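PDB 3EN8: uncharacterized NTF-2 like protein from Burkholderia xenovorans LB400, which is of unknown function but belongs to the SnoaL-like family of the NTF2 superfamily and binds calcium. Local coordinates for residues 9-14 / 94-99. Numbering follows the deposited sequence.
Sequences EALNAH and SIMEFR
Met96, built as selenomethionine, reaches from the sheet to Leu11 and His14 on the N-terminal helix, forming part of the core of an NTF2-like (SnoaL-like) fold, in which a long helix lies across the concave face of a strongly curved sheet. Segments 9-14 and 94-99 cross at 136°, about midway between perpendicular and antiparallel, with axes 12.5 Å apart at closest, a gap that side chains alone bridge. Past CG the Met96 chain is fully extended, which carries SE and CE right up to the helix. The side chains of Leu11 and Met96 lie alongside each other, running opposite ways, and the touch falls between Leu11 CD2 and Met96 SE, 3.4 Å apart and tight for two apolar groups. The same methyl of Leu11 also meets the rim of Phe98: CD2 lies near the plane of the ring, at its edge, 4.2 Å from CZ. Leu11 thus spans two alternate residues of the strand, both of which point their side chains at the helix, whereas Glu97 between them and Ile95 before them turn to the other face, which packs against the second subunit. Trp77 on the adjacent strand 76-85 meets the Phe98 ring at a steep angle and also touches Leu11, while Trp15, one residue beyond the segment, packs on Met96. No hydrogen bond joins the two segments. About one turn after Leu11, His14 has its CG anti to the backbone N (chi1 176°), which swings the imidazole out toward the sheet. Met96 SE sits 5.2 Å from the centroid of the His14 ring in an oblique Met-aromatic contact, made here by selenium, and the terminal methyl CE of Met96 comes within 3.4 Å of His14 NE2.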
loop_
_atom_site.group_PDB
_atom_site.type_symbol
_atom_site.label_atom_id
_atom_site.label_comp_id
_atom_site.label_asym_id
_atom_site.label_seq_id
_atom_site.Cartn_x
_atom_site.Cartn_y
_atom_site.Cartn_z
ATOM N N GLU A 9 -13.359 -9.710 10.243
ATOM C CA GLU A 9 -14.823 -9.731 10.047
ATOM C C GLU A 9 -15.383 -8.341 9.739
ATOM O O GLU A 9 -16.165 -8.152 8.790
ATOM C CB GLU A 9 -15.532 -10.304 11.278
ATOM C CG GLU A 9 -17.053 -10.471 11.111
ATOM C CD GLU A 9 -17.720 -10.989 12.370
ATOM O OE1 GLU A 9 -17.278 -10.610 13.464
ATOM O OE2 GLU A 9 -18.683 -11.786 12.269
ATOM N N ALA A 10 -14.914 -7.359 10.517
ATOM C CA ALA A 10 -15.337 -5.953 10.374
ATOM C C ALA A 10 -14.893 -5.428 9.011
ATOM O O ALA A 10 -15.623 -4.692 8.317
ATOM C CB ALA A 10 -14.729 -5.094 11.510
ATOM N N LEU A 11 -13.679 -5.810 8.628
ATOM C CA LEU A 11 -13.122 -5.384 7.328
ATOM C C LEU A 11 -13.863 -5.961 6.139
ATOM O O LEU A 11 -14.134 -5.256 5.162
ATOM C CB LEU A 11 -11.669 -5.728 7.186
ATOM C CG LEU A 11 -10.707 -4.819 7.893
ATOM C CD1 LEU A 11 -9.297 -5.458 7.857
ATOM C CD2 LEU A 11 -10.752 -3.421 7.222
ATOM N N ASN A 12 -14.201 -7.249 6.229
ATOM C CA ASN A 12 -14.991 -7.911 5.174
ATOM C C ASN A 12 -16.308 -7.151 4.965
ATOM O O ASN A 12 -16.781 -6.937 3.840
ATOM C CB ASN A 12 -15.271 -9.378 5.527
ATOM C CG ASN A 12 -14.044 -10.257 5.409
ATOM O OD1 ASN A 12 -13.067 -9.863 4.786
ATOM N ND2 ASN A 12 -14.071 -11.432 6.060
ATOM N N ALA A 13 -16.895 -6.736 6.075
ATOM C CA ALA A 13 -18.219 -6.058 6.045
ATOM C C ALA A 13 -18.079 -4.643 5.490
ATOM O O ALA A 13 -18.928 -4.138 4.708
ATOM C CB ALA A 13 -18.861 -6.055 7.449
ATOM N N HIS A 14 -16.972 -4.035 5.873
ATOM C CA HIS A 14 -16.580 -2.699 5.386
ATOM C C HIS A 14 -16.520 -2.690 3.891
ATOM O O HIS A 14 -17.017 -1.778 3.223
ATOM C CB HIS A 14 -15.206 -2.286 5.940
ATOM C CG HIS A 14 -14.697 -0.973 5.396
ATOM N ND1 HIS A 14 -15.240 0.248 5.757
ATOM C CD2 HIS A 14 -13.716 -0.696 4.509
ATOM C CE1 HIS A 14 -14.579 1.215 5.140
ATOM N NE2 HIS A 14 -13.663 0.664 4.359
ATOM N N SER A 94 -5.507 0.241 0.878
ATOM C CA SER A 94 -5.948 0.924 2.048
ATOM C C SER A 94 -5.201 0.354 3.273
ATOM O O SER A 94 -5.376 -0.841 3.619
ATOM C CB SER A 94 -7.469 0.734 2.245
ATOM O OG SER A 94 -7.928 1.072 3.548
ATOM N N ILE A 95 -4.454 1.229 3.900
ATOM C CA ILE A 95 -3.672 0.904 5.094
ATOM C C ILE A 95 -4.448 1.419 6.282
ATOM O O ILE A 95 -4.692 2.632 6.373
ATOM C CB ILE A 95 -2.261 1.562 5.067
ATOM C CG1 ILE A 95 -1.501 1.272 3.800
ATOM C CG2 ILE A 95 -1.486 1.190 6.351
ATOM C CD1 ILE A 95 -0.406 2.329 3.525
HETATM N N MSE A 96 -4.863 0.530 7.184
HETATM C CA MSE A 96 -5.684 0.962 8.322
HETATM C C MSE A 96 -5.042 0.657 9.652
HETATM O O MSE A 96 -4.566 -0.437 9.902
HETATM C CB MSE A 96 -7.086 0.353 8.298
HETATM C CG MSE A 96 -7.992 0.920 7.189
HETATM SE SE MSE A 96 -9.548 -0.224 7.026
HETATM C CE MSE A 96 -10.574 0.919 5.869
ATOM N N GLU A 97 -5.080 1.670 10.495
ATOM C CA GLU A 97 -4.650 1.534 11.904
ATOM C C GLU A 97 -5.850 1.602 12.813
ATOM O O GLU A 97 -6.654 2.554 12.784
ATOM C CB GLU A 97 -3.692 2.639 12.242
ATOM C CG GLU A 97 -2.502 2.701 11.352
ATOM C CD GLU A 97 -1.873 4.062 11.370
ATOM O OE1 GLU A 97 -1.391 4.479 12.437
ATOM O OE2 GLU A 97 -1.883 4.717 10.316
ATOM N N PHE A 98 -5.933 0.563 13.635
ATOM C CA PHE A 98 -6.998 0.327 14.578
ATOM C C PHE A 98 -6.586 0.635 16.017
ATOM O O PHE A 98 -5.429 0.490 16.438
ATOM C CB PHE A 98 -7.477 -1.166 14.529
ATOM C CG PHE A 98 -8.336 -1.515 13.325
ATOM C CD1 PHE A 98 -7.777 -1.666 12.066
ATOM C CD2 PHE A 98 -9.696 -1.691 13.465
ATOM C CE1 PHE A 98 -8.555 -1.971 10.992
ATOM C CE2 PHE A 98 -10.498 -1.986 12.365
ATOM C CZ PHE A 98 -9.913 -2.150 11.134
ATOM N N ARG A 99 -7.579 1.090 16.744
ATOM C CA ARG A 99 -7.510 1.186 18.209
ATOM C C ARG A 99 -8.870 0.893 18.788
ATOM O O ARG A 99 -9.886 1.457 18.392
ATOM C CB ARG A 99 -7.050 2.564 18.666
ATOM C CG ARG A 99 -5.768 3.055 18.000
#